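Local coordinates for oxidoreductase, 2OG-Fe oxygenase family protein, putative, expressed (Oryza sativa subsp. japonica, PDB 5XOI) that probably acts as an iron(II)- and 2-oxoglutarate-dependent dioxygenase of the AlkB family, this chain being its oxygenase domain, at residues T163-Y168 with K179-S184; L15-L20 with S184-I189; P118-D123 with K151-V156. All blocks are in the same frame, centred on the assembly; numbering follows the deposited sequence.

Interaction 1 (T163-Y168 with K179-S184); sequences TAEFLY and KVDLES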
ATOM      1  N   THR A 163      -3.332  -2.770 -13.218  1.00 13.70           N
ATOM      2  CA  THR A 163      -1.923  -2.604 -12.885  1.00 15.10           C
ATOM      3  C   THR A 163      -1.575  -1.131 -12.705  1.00 17.95           C
ATOM      4  O   THR A 163      -2.053  -0.270 -13.455  1.00 14.34           O
ATOM      5  CB  THR A 163      -1.076  -3.209 -13.999  1.00 16.17           C
ATOM      6  OG1 THR A 163      -1.365  -4.612 -14.097  1.00 16.76           O
ATOM      7  CG2 THR A 163       0.428  -2.981 -13.749  1.00 16.95           C
ATOM      8  N   ALA A 164      -0.742  -0.839 -11.702  1.00 12.53           N
ATOM      9  CA  ALA A 164      -0.182   0.497 -11.518  1.00 12.66           C
ATOM     10  C   ALA A 164       1.266   0.516 -11.977  1.00 17.48           C
ATOM     11  O   ALA A 164       2.003  -0.440 -11.744  1.00 14.88           O
ATOM     12  CB  ALA A 164      -0.234   0.924 -10.052  1.00 16.57           C
ATOM     13  N   GLU A 165       1.667   1.605 -12.633  1.00 15.03           N
ATOM     14  CA  GLU A 165       3.075   1.917 -12.844  1.00 13.58           C
ATOM     15  C   GLU A 165       3.547   2.671 -11.602  1.00 13.41           C
ATOM     16  O   GLU A 165       3.078   3.781 -11.333  1.00 15.26           O
ATOM     17  CB  GLU A 165       3.256   2.729 -14.130  1.00 16.57           C
ATOM     18  CG  GLU A 165       2.855   1.933 -15.377  1.00 22.65           C
ATOM     19  CD  GLU A 165       3.065   2.679 -16.691  1.00 33.23           C
ATOM     20  OE1 GLU A 165       3.954   3.557 -16.765  1.00 32.51           O
ATOM     21  OE2 GLU A 165       2.348   2.362 -17.667  1.00 37.28           O
ATOM     22  N   PHE A 166       4.436   2.050 -10.821  1.00 13.96           N
ATOM     23  CA  PHE A 166       4.832   2.534  -9.498  1.00 15.63           C
ATOM     24  C   PHE A 166       6.246   3.091  -9.588  1.00 17.08           C
ATOM     25  O   PHE A 166       7.160   2.401 -10.051  1.00 17.10           O
ATOM     26  CB  PHE A 166       4.743   1.393  -8.474  1.00 14.35           C
ATOM     27  CG  PHE A 166       5.075   1.789  -7.054  1.00 17.54           C
ATOM     28  CD1 PHE A 166       4.116   2.378  -6.234  1.00 20.24           C
ATOM     29  CD2 PHE A 166       6.333   1.519  -6.517  1.00 18.39           C
ATOM     30  CE1 PHE A 166       4.405   2.715  -4.923  1.00 18.67           C
ATOM     31  CE2 PHE A 166       6.624   1.856  -5.189  1.00 15.52           C
ATOM     32  CZ  PHE A 166       5.661   2.455  -4.399  1.00 16.70           C
ATOM     33  N   LEU A 167       6.422   4.348  -9.173  1.00 14.04           N
ATOM     34  CA  LEU A 167       7.724   4.999  -9.205  1.00 15.04           C
ATOM     35  C   LEU A 167       8.345   4.955  -7.817  1.00 12.94           C
ATOM     36  O   LEU A 167       7.636   5.086  -6.812  1.00 14.99           O
ATOM     37  CB  LEU A 167       7.602   6.461  -9.654  1.00 13.04           C
ATOM     38  CG  LEU A 167       7.593   6.823 -11.143  1.00 26.65           C
ATOM     39  CD1 LEU A 167       6.890   5.806 -12.011  1.00 33.09           C
ATOM     40  CD2 LEU A 167       6.979   8.201 -11.323  1.00 26.61           C
ATOM     41  N   TYR A 168       9.669   4.803  -7.756  1.00 13.43           N
ATOM     42  CA  TYR A 168      10.345   4.866  -6.465  1.00 14.64           C
ATOM     43  C   TYR A 168      11.786   5.335  -6.638  1.00 16.19           C
ATOM     44  O   TYR A 168      12.432   5.056  -7.654  1.00 16.23           O
ATOM     45  CB  TYR A 168      10.323   3.510  -5.736  1.00 16.54           C
ATOM     46  CG  TYR A 168      10.939   2.361  -6.499  1.00 13.98           C
ATOM     47  CD1 TYR A 168      10.214   1.676  -7.473  1.00 16.96           C
ATOM     48  CD2 TYR A 168      12.238   1.937  -6.220  1.00 16.82           C
ATOM     49  CE1 TYR A 168      10.780   0.599  -8.166  1.00 20.43           C
ATOM     50  CE2 TYR A 168      12.813   0.871  -6.909  1.00 18.80           C
ATOM     51  CZ  TYR A 168      12.086   0.211  -7.878  1.00 23.39           C
ATOM     52  OH  TYR A 168      12.672  -0.843  -8.555  1.00 20.87           O
ATOM     53  N   LYS A 179      11.020   2.398 -12.026  1.00 16.70           N
ATOM     54  CA  LYS A 179       9.630   2.000 -12.260  1.00 18.73           C
ATOM     55  C   LYS A 179       9.477   0.492 -12.096  1.00 20.29           C
ATOM     56  O   LYS A 179      10.311  -0.280 -12.577  1.00 23.02           O
ATOM     57  CB  LYS A 179       9.142   2.393 -13.673  1.00 24.62           C
ATOM     58  CG  LYS A 179       9.421   3.831 -14.106  1.00 43.49           C
ATOM     59  CD  LYS A 179       9.168   4.010 -15.610  1.00 53.20           C
ATOM     60  CE  LYS A 179       9.608   5.384 -16.109  1.00 57.91           C
ATOM     61  NZ  LYS A 179       9.542   5.493 -17.594  1.00 61.52           N
ATOM     62  N   VAL A 180       8.403   0.073 -11.426  1.00 17.18           N
ATOM     63  CA  VAL A 180       7.987  -1.326 -11.406  1.00 13.83           C
ATOM     64  C   VAL A 180       6.475  -1.370 -11.563  1.00 21.59           C
ATOM     65  O   VAL A 180       5.756  -0.506 -11.056  1.00 18.20           O
ATOM     66  CB  VAL A 180       8.425  -2.057 -10.114  1.00 17.22           C
ATOM     67  CG1 VAL A 180       7.740  -1.466  -8.868  1.00 16.67           C
ATOM     68  CG2 VAL A 180       8.149  -3.550 -10.229  1.00 25.28           C
ATOM     69  N   ASP A 181       5.987  -2.374 -12.288  1.00 16.77           N
ATOM     70  CA  ASP A 181       4.549  -2.574 -12.388  1.00 16.62           C
ATOM     71  C   ASP A 181       4.037  -3.347 -11.178  1.00 17.51           C
ATOM     72  O   ASP A 181       4.560  -4.421 -10.845  1.00 18.60           O
ATOM     73  CB  ASP A 181       4.179  -3.324 -13.664  1.00 17.06           C
ATOM     74  CG  ASP A 181       4.307  -2.470 -14.912  1.00 22.51           C
ATOM     75  OD1 ASP A 181       4.509  -1.241 -14.827  1.00 20.68           O
ATOM     76  OD2 ASP A 181       4.195  -3.058 -16.004  1.00 28.94           O
ATOM     77  N   LEU A 182       2.994  -2.823 -10.551  1.00 14.92           N
ATOM     78  CA  LEU A 182       2.303  -3.511  -9.468  1.00 15.13           C
ATOM     79  C   LEU A 182       1.003  -4.050 -10.044  1.00 15.63           C
ATOM     80  O   LEU A 182       0.091  -3.277 -10.366  1.00 15.33           O
ATOM     81  CB  LEU A 182       2.058  -2.580  -8.281  1.00 14.69           C
ATOM     82  CG  LEU A 182       3.321  -1.958  -7.664  1.00 16.12           C
ATOM     83  CD1 LEU A 182       2.944  -0.995  -6.534  1.00 15.28           C
ATOM     84  CD2 LEU A 182       4.245  -3.039  -7.145  1.00 15.05           C
ATOM     85  N   GLU A 183       0.945  -5.373 -10.220  1.00 15.20           N
ATOM     86  CA  GLU A 183      -0.186  -6.058 -10.835  1.00 16.42           C
ATOM     87  C   GLU A 183      -1.102  -6.611  -9.755  1.00 15.36           C
ATOM     88  O   GLU A 183      -0.717  -6.731  -8.596  1.00 15.87           O
ATOM     89  CB  GLU A 183       0.289  -7.205 -11.735  1.00 16.94           C
ATOM     90  CG  GLU A 183       1.327  -6.819 -12.768  1.00 15.18           C
ATOM     91  CD  GLU A 183       1.747  -8.007 -13.612  1.00 25.31           C
ATOM     92  OE1 GLU A 183       1.302  -8.111 -14.771  1.00 27.29           O
ATOM     93  OE2 GLU A 183       2.516  -8.848 -13.109  1.00 23.71           O
ATOM     94  N   SER A 184      -2.323  -6.960 -10.152  1.00 15.11           N
ATOM     95  CA  SER A 184      -3.297  -7.463  -9.185  1.00 13.52           C
ATOM     96  C   SER A 184      -2.754  -8.683  -8.442  1.00 14.54           C
ATOM     97  O   SER A 184      -2.282  -9.644  -9.059  1.00 17.30           O
ATOM     98  CB  SER A 184      -4.608  -7.820  -9.887  1.00 15.93           C
ATOM     99  OG  SER A 184      -5.654  -7.966  -8.943  1.00 16.46           O
TER
HETATM  100  O   HOH W   1      -3.239  -6.020 -12.718  1.00 13.40           O
HETATM  101  O   HOH W   2      -0.434  -5.846 -16.100  1.00 29.15           O
HETATM  102  O   HOH W   3      12.714  -1.317 -11.388  1.00 43.71           O

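Interaction 2 (L15-L20 with S184-I189); sequences LLKKFL and SGDVLI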
ATOM      1  N   LEU A  15       9.290  -7.162  -3.599  1.00 15.60           N
ATOM      2  CA  LEU A  15       8.025  -7.280  -4.314  1.00 15.24           C
ATOM      3  C   LEU A  15       7.633  -8.754  -4.372  1.00 18.79           C
ATOM      4  O   LEU A  15       8.385  -9.584  -4.898  1.00 17.23           O
ATOM      5  CB  LEU A  15       8.141  -6.697  -5.722  1.00 20.16           C
ATOM      6  CG  LEU A  15       6.980  -6.974  -6.680  1.00 16.59           C
ATOM      7  CD1 LEU A  15       5.675  -6.362  -6.161  1.00 18.57           C
ATOM      8  CD2 LEU A  15       7.306  -6.423  -8.039  1.00 19.54           C
ATOM      9  N   LEU A  16       6.472  -9.075  -3.815  1.00 16.17           N
ATOM     10  CA  LEU A  16       5.959 -10.444  -3.773  1.00 13.27           C
ATOM     11  C   LEU A  16       4.921 -10.575  -4.888  1.00 19.53           C
ATOM     12  O   LEU A  16       3.788 -10.091  -4.766  1.00 18.90           O
ATOM     13  CB  LEU A  16       5.372 -10.762  -2.400  1.00 13.30           C
ATOM     14  CG  LEU A  16       6.319 -10.669  -1.204  1.00 15.42           C
ATOM     15  CD1 LEU A  16       6.337  -9.243  -0.647  1.00 17.95           C
ATOM     16  CD2 LEU A  16       5.892 -11.615  -0.100  1.00 19.90           C
ATOM     17  N   LYS A  17       5.311 -11.217  -5.987  1.00 15.87           N
ATOM     18  CA  LYS A  17       4.425 -11.302  -7.145  1.00 16.35           C
ATOM     19  C   LYS A  17       3.264 -12.247  -6.868  1.00 23.80           C
ATOM     20  O   LYS A  17       3.467 -13.377  -6.415  1.00 19.57           O
ATOM     21  CB  LYS A  17       5.196 -11.777  -8.381  1.00 20.12           C
ATOM     22  CG  LYS A  17       6.283 -10.826  -8.854  1.00 20.25           C
ATOM     23  CD  LYS A  17       5.725  -9.495  -9.327  1.00 18.83           C
ATOM     24  CE  LYS A  17       4.770  -9.672 -10.498  1.00 22.48           C
ATOM     25  NZ  LYS A  17       4.147  -8.376 -10.939  1.00 17.61           N
ATOM     26  N   LYS A  18       2.045 -11.789  -7.169  1.00 19.67           N
ATOM     27  CA  LYS A  18       0.842 -12.628  -7.085  1.00 21.67           C
ATOM     28  C   LYS A  18       0.723 -13.302  -5.715  1.00 22.19           C
ATOM     29  O   LYS A  18       0.337 -14.467  -5.596  1.00 19.37           O
ATOM     30  CB  LYS A  18       0.827 -13.666  -8.212  1.00 24.95           C
ATOM     31  CG  LYS A  18       0.818 -13.063  -9.622  1.00 35.31           C
ATOM     32  CD  LYS A  18      -0.334 -12.082  -9.808  1.00 33.32           C
ATOM     33  CE  LYS A  18      -0.227 -11.316 -11.138  1.00 40.08           C
ATOM     34  NZ  LYS A  18      -1.533 -10.694 -11.569  1.00 39.04           N
ATOM     35  N   PHE A  19       1.091 -12.565  -4.666  1.00 19.95           N
ATOM     36  CA  PHE A  19       1.102 -13.138  -3.323  1.00 18.44           C
ATOM     37  C   PHE A  19      -0.313 -13.385  -2.801  1.00 21.04           C
ATOM     38  O   PHE A  19      -0.557 -14.381  -2.106  1.00 19.32           O
ATOM     39  CB  PHE A  19       1.872 -12.206  -2.384  1.00 16.29           C
ATOM     40  CG  PHE A  19       2.142 -12.782  -1.030  1.00 16.10           C
ATOM     41  CD1 PHE A  19       3.100 -13.770  -0.861  1.00 19.40           C
ATOM     42  CD2 PHE A  19       1.452 -12.318   0.083  1.00 18.19           C
ATOM     43  CE1 PHE A  19       3.362 -14.301   0.406  1.00 18.79           C
ATOM     44  CE2 PHE A  19       1.703 -12.843   1.352  1.00 19.05           C
ATOM     45  CZ  PHE A  19       2.658 -13.836   1.508  1.00 15.83           C
ATOM     46  N   LEU A  20      -1.257 -12.495  -3.118  1.00 17.38           N
ATOM     47  CA  LEU A  20      -2.626 -12.625  -2.617  1.00 13.50           C
ATOM     48  C   LEU A  20      -3.369 -13.771  -3.309  1.00 20.34           C
ATOM     49  O   LEU A  20      -3.474 -13.800  -4.538  1.00 23.58           O
ATOM     50  CB  LEU A  20      -3.382 -11.310  -2.827  1.00 16.52           C
ATOM     51  CG  LEU A  20      -2.787 -10.101  -2.101  1.00 13.64           C
ATOM     52  CD1 LEU A  20      -3.569  -8.809  -2.417  1.00 19.27           C
ATOM     53  CD2 LEU A  20      -2.769 -10.348  -0.607  1.00 16.48           C
ATOM     54  N   SER A 184      -2.323  -6.960 -10.152  1.00 15.11           N
ATOM     55  CA  SER A 184      -3.297  -7.463  -9.185  1.00 13.52           C
ATOM     56  C   SER A 184      -2.754  -8.683  -8.442  1.00 14.54           C
ATOM     57  O   SER A 184      -2.282  -9.644  -9.059  1.00 17.30           O
ATOM     58  CB  SER A 184      -4.608  -7.820  -9.887  1.00 15.93           C
ATOM     59  OG  SER A 184      -5.654  -7.966  -8.943  1.00 16.46           O
ATOM     60  N   GLY A 185      -2.841  -8.639  -7.113  1.00 14.83           N
ATOM     61  CA  GLY A 185      -2.321  -9.664  -6.241  1.00 17.26           C
ATOM     62  C   GLY A 185      -0.923  -9.412  -5.722  1.00 18.97           C
ATOM     63  O   GLY A 185      -0.502 -10.088  -4.774  1.00 19.48           O
ATOM     64  N   ASP A 186      -0.187  -8.470  -6.308  1.00 14.94           N
ATOM     65  CA  ASP A 186       1.168  -8.192  -5.840  1.00 16.25           C
ATOM     66  C   ASP A 186       1.143  -7.545  -4.458  1.00 19.04           C
ATOM     67  O   ASP A 186       0.243  -6.766  -4.119  1.00 17.75           O
ATOM     68  CB  ASP A 186       1.915  -7.271  -6.800  1.00 12.54           C
ATOM     69  CG  ASP A 186       2.279  -7.940  -8.131  1.00 13.97           C
ATOM     70  OD1 ASP A 186       2.057  -9.161  -8.299  1.00 17.14           O
ATOM     71  OD2 ASP A 186       2.798  -7.216  -9.015  1.00 16.98           O
ATOM     72  N   VAL A 187       2.145  -7.874  -3.649  1.00 13.75           N
ATOM     73  CA  VAL A 187       2.369  -7.203  -2.372  1.00 13.58           C
ATOM     74  C   VAL A 187       3.772  -6.629  -2.400  1.00 18.25           C
ATOM     75  O   VAL A 187       4.726  -7.336  -2.730  1.00 16.79           O
ATOM     76  CB  VAL A 187       2.192  -8.146  -1.168  1.00 13.35           C
ATOM     77  CG1 VAL A 187       2.626  -7.439   0.129  1.00 16.84           C
ATOM     78  CG2 VAL A 187       0.749  -8.579  -1.060  1.00 12.98           C
ATOM     79  N   LEU A 188       3.889  -5.342  -2.098  1.00 15.45           N
ATOM     80  CA  LEU A 188       5.171  -4.649  -2.065  1.00 14.60           C
ATOM     81  C   LEU A 188       5.469  -4.259  -0.625  1.00 14.83           C
ATOM     82  O   LEU A 188       4.578  -3.780   0.081  1.00 14.23           O
ATOM     83  CB  LEU A 188       5.132  -3.395  -2.947  1.00 13.92           C
ATOM     84  CG  LEU A 188       6.366  -2.504  -2.878  1.00 15.78           C
ATOM     85  CD1 LEU A 188       7.550  -3.201  -3.537  1.00 15.69           C
ATOM     86  CD2 LEU A 188       6.088  -1.169  -3.564  1.00 20.22           C
ATOM     87  N   ILE A 189       6.708  -4.474  -0.183  1.00 14.00           N
ATOM     88  CA  ILE A 189       7.138  -4.093   1.161  1.00 14.38           C
ATOM     89  C   ILE A 189       8.357  -3.197   1.030  1.00 13.27           C
ATOM     90  O   ILE A 189       9.295  -3.542   0.313  1.00 18.14           O
ATOM     91  CB  ILE A 189       7.471  -5.323   2.029  1.00 13.13           C
ATOM     92  CG1 ILE A 189       6.270  -6.265   2.107  1.00 14.86           C
ATOM     93  CG2 ILE A 189       7.877  -4.865   3.439  1.00 13.39           C
ATOM     94  CD1 ILE A 189       6.465  -7.433   3.037  1.00 19.07           C
TER

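Interaction 3 (P118-D123 with K151-V156); sequences PPLSPD and KGLPVV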
ATOM      1  N   PRO A 118      11.964  -5.509   9.819  1.00 19.83           N
ATOM      2  CA  PRO A 118      11.359  -5.545  11.156  1.00 24.54           C
ATOM      3  C   PRO A 118       9.921  -6.027  11.081  1.00 22.48           C
ATOM      4  O   PRO A 118       9.261  -5.896  10.036  1.00 19.26           O
ATOM      5  CB  PRO A 118      11.430  -4.080  11.620  1.00 28.89           C
ATOM      6  CG  PRO A 118      12.424  -3.419  10.711  1.00 26.59           C
ATOM      7  CD  PRO A 118      12.321  -4.143   9.401  1.00 22.27           C
ATOM      8  N   PRO A 119       9.390  -6.582  12.165  1.00 21.08           N
ATOM      9  CA  PRO A 119       7.987  -7.007  12.156  1.00 24.28           C
ATOM     10  C   PRO A 119       7.059  -5.804  12.087  1.00 22.85           C
ATOM     11  O   PRO A 119       7.450  -4.660  12.325  1.00 24.55           O
ATOM     12  CB  PRO A 119       7.829  -7.754  13.484  1.00 27.67           C
ATOM     13  CG  PRO A 119       8.840  -7.106  14.368  1.00 31.15           C
ATOM     14  CD  PRO A 119      10.017  -6.779  13.483  1.00 29.39           C
ATOM     15  N   LEU A 120       5.803  -6.079  11.748  1.00 18.74           N
ATOM     16  CA  LEU A 120       4.814  -5.013  11.664  1.00 19.67           C
ATOM     17  C   LEU A 120       3.531  -5.456  12.341  1.00 26.56           C
ATOM     18  O   LEU A 120       3.039  -6.561  12.096  1.00 26.69           O
ATOM     19  CB  LEU A 120       4.526  -4.617  10.210  1.00 18.82           C
ATOM     20  CG  LEU A 120       3.897  -3.252   9.967  1.00 21.14           C
ATOM     21  CD1 LEU A 120       4.876  -2.134  10.309  1.00 18.24           C
ATOM     22  CD2 LEU A 120       3.401  -3.138   8.501  1.00 20.01           C
ATOM     23  N   SER A 121       2.995  -4.581  13.188  1.00 21.27           N
ATOM     24  CA  SER A 121       1.655  -4.726  13.742  1.00 19.95           C
ATOM     25  C   SER A 121       0.879  -3.500  13.279  1.00 19.55           C
ATOM     26  O   SER A 121       0.740  -2.523  14.027  1.00 22.80           O
ATOM     27  CB  SER A 121       1.697  -4.857  15.261  1.00 26.48           C
ATOM     28  OG  SER A 121       2.431  -6.017  15.618  1.00 35.68           O
ATOM     29  N   PRO A 122       0.381  -3.505  12.041  1.00 19.73           N
ATOM     30  CA  PRO A 122      -0.171  -2.272  11.476  1.00 18.75           C
ATOM     31  C   PRO A 122      -1.416  -1.846  12.225  1.00 19.12           C
ATOM     32  O   PRO A 122      -2.288  -2.659  12.539  1.00 19.40           O
ATOM     33  CB  PRO A 122      -0.492  -2.648  10.023  1.00 16.61           C
ATOM     34  CG  PRO A 122      -0.680  -4.134  10.051  1.00 23.13           C
ATOM     35  CD  PRO A 122       0.253  -4.653  11.124  1.00 21.91           C
ATOM     36  N   ASP A 123      -1.472  -0.552  12.533  1.00 16.22           N
ATOM     37  CA  ASP A 123      -2.671   0.074  13.075  1.00 20.04           C
ATOM     38  C   ASP A 123      -3.188   1.143  12.125  1.00 21.82           C
ATOM     39  O   ASP A 123      -4.141   1.855  12.461  1.00 24.28           O
ATOM     40  CB  ASP A 123      -2.410   0.669  14.463  1.00 27.75           C
ATOM     41  CG  ASP A 123      -1.175   1.550  14.509  1.00 27.22           C
ATOM     42  OD1 ASP A 123      -0.641   1.906  13.437  1.00 22.28           O
ATOM     43  OD2 ASP A 123      -0.745   1.901  15.623  1.00 29.65           O
ATOM     44  N   LYS A 151      13.088   3.012  13.488  1.00 26.14           N
ATOM     45  CA  LYS A 151      13.260   1.567  13.484  1.00 26.12           C
ATOM     46  C   LYS A 151      13.081   0.953  12.100  1.00 26.89           C
ATOM     47  O   LYS A 151      13.349  -0.241  11.927  1.00 26.92           O
ATOM     48  CB  LYS A 151      12.278   0.942  14.475  1.00 28.71           C
ATOM     49  CG  LYS A 151      12.599   1.213  15.930  1.00 33.67           C
ATOM     50  CD  LYS A 151      11.609   0.472  16.823  1.00 44.43           C
ATOM     51  CE  LYS A 151      12.000   0.564  18.302  1.00 50.28           C
ATOM     52  NZ  LYS A 151      11.977   1.971  18.800  1.00 53.29           N
ATOM     53  N   GLY A 152      12.651   1.736  11.118  1.00 24.89           N
ATOM     54  CA  GLY A 152      12.456   1.203   9.784  1.00 22.97           C
ATOM     55  C   GLY A 152      11.278   0.271   9.637  1.00 18.29           C
ATOM     56  O   GLY A 152      11.253  -0.534   8.700  1.00 19.11           O
ATOM     57  N   LEU A 153      10.288   0.378  10.515  1.00 20.17           N
ATOM     58  CA  LEU A 153       9.101  -0.459  10.422  1.00 16.80           C
ATOM     59  C   LEU A 153       8.495  -0.348   9.028  1.00 15.40           C
ATOM     60  O   LEU A 153       8.222   0.767   8.562  1.00 18.43           O
ATOM     61  CB  LEU A 153       8.061  -0.050  11.461  1.00 17.93           C
ATOM     62  CG  LEU A 153       8.160  -0.601  12.878  1.00 24.19           C
ATOM     63  CD1 LEU A 153       9.578  -0.766  13.330  1.00 32.71           C
ATOM     64  CD2 LEU A 153       7.365   0.261  13.827  1.00 26.07           C
ATOM     65  N   PRO A 154       8.269  -1.459   8.343  1.00 16.60           N
ATOM     66  CA  PRO A 154       7.988  -1.407   6.908  1.00 15.24           C
ATOM     67  C   PRO A 154       6.590  -0.910   6.580  1.00 18.18           C
ATOM     68  O   PRO A 154       5.660  -0.960   7.387  1.00 17.39           O
ATOM     69  CB  PRO A 154       8.152  -2.864   6.462  1.00 15.77           C
ATOM     70  CG  PRO A 154       7.799  -3.657   7.679  1.00 16.68           C
ATOM     71  CD  PRO A 154       8.290  -2.838   8.864  1.00 18.30           C
ATOM     72  N   VAL A 155       6.471  -0.433   5.342  1.00 17.99           N
ATOM     73  CA  VAL A 155       5.189  -0.204   4.684  1.00 17.51           C
ATOM     74  C   VAL A 155       4.861  -1.457   3.887  1.00 15.46           C
ATOM     75  O   VAL A 155       5.708  -1.941   3.132  1.00 16.16           O
ATOM     76  CB  VAL A 155       5.271   1.019   3.755  1.00 13.17           C
ATOM     77  CG1 VAL A 155       3.945   1.252   3.010  1.00 15.98           C
ATOM     78  CG2 VAL A 155       5.717   2.268   4.536  1.00 14.46           C
ATOM     79  N   VAL A 156       3.646  -1.979   4.038  1.00 12.77           N
ATOM     80  CA  VAL A 156       3.203  -3.169   3.294  1.00 12.67           C
ATOM     81  C   VAL A 156       2.002  -2.775   2.447  1.00 13.96           C
ATOM     82  O   VAL A 156       0.985  -2.334   2.988  1.00 13.96           O
ATOM     83  CB  VAL A 156       2.843  -4.332   4.227  1.00 14.75           C
ATOM     84  CG1 VAL A 156       2.308  -5.516   3.425  1.00 16.35           C
ATOM     85  CG2 VAL A 156       4.058  -4.747   5.066  1.00 19.55           C
TER

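Interaction 1 (T163-Y168 with K179-S184)
Phe166 and Leu182 meet on the inward face of an antiparallel beta hairpin, CD1 of Leu182 lying 3.5 Å from CG of the Phe166 ring. CG of Phe166 stands anti to the backbone N (chi1 -178°), on the face it shares with Val180 and Leu182, and CG1 of Val180 comes to CD2 of the same ring at 4.1 Å. Val180 CG1 also touches Tyr168 CE1 at 3.7 Å, the two side chains crossing at about a right angle. Four backbone bonds set the register: Ala164 with Leu182 and Phe166 with Val180 form hydrogen-bonded pairs, as in Leu182 N to Ala164 O at 2.8 Å. The other face carries Glu165 beside Asp181, their carboxylate planes 39° apart, and Leu167 beside Lys179, where Leu167 CD1 lies 3.8 Å from Lys179 CG. Glu165 OE2 is 5.1 Å from Asp181 OD1, a proximity of like charges probably eased by the salt bridge from Glu165 to Lys205. Water extends the pairing at both ends: one molecule links Thr163 OG1 to Ser184 N, and another joins Tyr168 OH to Lys179 O. Beyond the hairpin, the side chain of Phe166 comes within about 3 Å of that of the metal ligand His199. Strand 198-205 pairs with the far edge of 163-169, whereas Met13 and Leu15 of strand 13-16 pack against the inward face.

Interaction 2 (L15-L20 with S184-I189)
Leu16 and Val187 form an antiparallel hydrogen-bonded pair, with Leu16 N to Val187 O at 2.7 Å and an N-H...O angle of 168°, next to the non-hydrogen-bonded pair Leu15 with Leu188. This joins strands 13-16 and 187-190 in the larger sheet of the double-stranded beta-helix fold characteristic of 2-oxoglutarate oxygenases. Past the pair, a type II beta turn from Leu16 to Phe19 wraps round Gly185 and Asp186. Leu20 N bonds to Gly185 O at 3.0 Å, and at the backbone angles of Gly185 (phi 94°) a CB would be jammed against the preceding carbonyl oxygen. On the face shared by Leu16 and Val187, CG2 of Val187 meets both Phe19 CD2 and Leu20 CD2, while Leu16 CD1 reaches Ile189 CG1. Helix 87-106 closes over this apolar cluster through Ile92, Ala96 and Ser100. Lys18, bent at chi2 where CD passes Ser184 O, donates from NZ to that oxygen at 2.8 Å. The carboxylate of Asp186 is gripped at both oxygens, which should fix its rotation: OD1 accepts Lys18 N on its anti side, and OD2 also takes Glu183 N. Lys17, bent at chi2 and chi3, completes the grip with a salt bridge from NZ to Asp186 OD2 at 2.6 Å, meeting that oxygen on its syn side, 17° out of the carboxylate plane.

Interaction 3 (P118-D123 with K151-V156)
Leu120 packs closely over Pro154: its CD1 lies 3.2 Å from Pro154 O and 3.8 Å from Pro154 CD, and the two side chains run antiparallel past one another. CG of Leu120 stands anti to the backbone N (chi1 -160°), and both methyls rest on Pro154 O; CD1 also touches Leu153 CB, whereas CD2 lies against CG2 of Val156 at 3.8 Å. Replacing Leu120 by an alanine would probably open a gap beside Pro154 and Val156, leaving the methyl CG2 of Val156 without this apolar neighbour. At the other end Pro118 fits against the backbone, setting CG against the carbonyl oxygens of Lys151, at 3.5 Å, and of Gly152, which leaves the helix ending near residue 150 in a Schellman motif. Pro118 CB approaches Leu153 CD1 only at 4.2 Å. Pro118 O faces Pro154 CD at 3.4 Å and is buried with no polar partner in the model. Toward solvent the contact thins: CB of Pro119 points away from 151-156, while the amino end of the exposed Lys151 turns from the loop. This is plain apolar packing between the loop before strand 124-131 and the entry into strand 155-161. Val93 and Ile97 of helix 87-106 touch both Leu120 and Val156, while Ile189 of the adjacent strand 187-190 packs on Pro154 and Val156.

How the interactions relate
Interaction 1 is nested within the loop that interaction 2 closes and shares Ser184 with it; their centres lie about 11 Å apart. They meet through a Glu183 OE2 to Lys17 NZ salt bridge of 2.8 Å and through packing such as Phe166 CE2 on Leu188 CD2 at 3.5 Å, which links the two sheets. Interaction 3, also nested there but before interaction 1, which it does not touch, meets interaction 2 where Ile189 CG2 touches Pro154 CB at 3.6 Å. The side chain of Phe166 lies about 6 Å from the manganese ion, Leu188 about 9 Å and Val156 about 11 Å. Phe166 is also about 4 Å from a succinate that may come from the crystallisation medium but marks the likely co-substrate pocket.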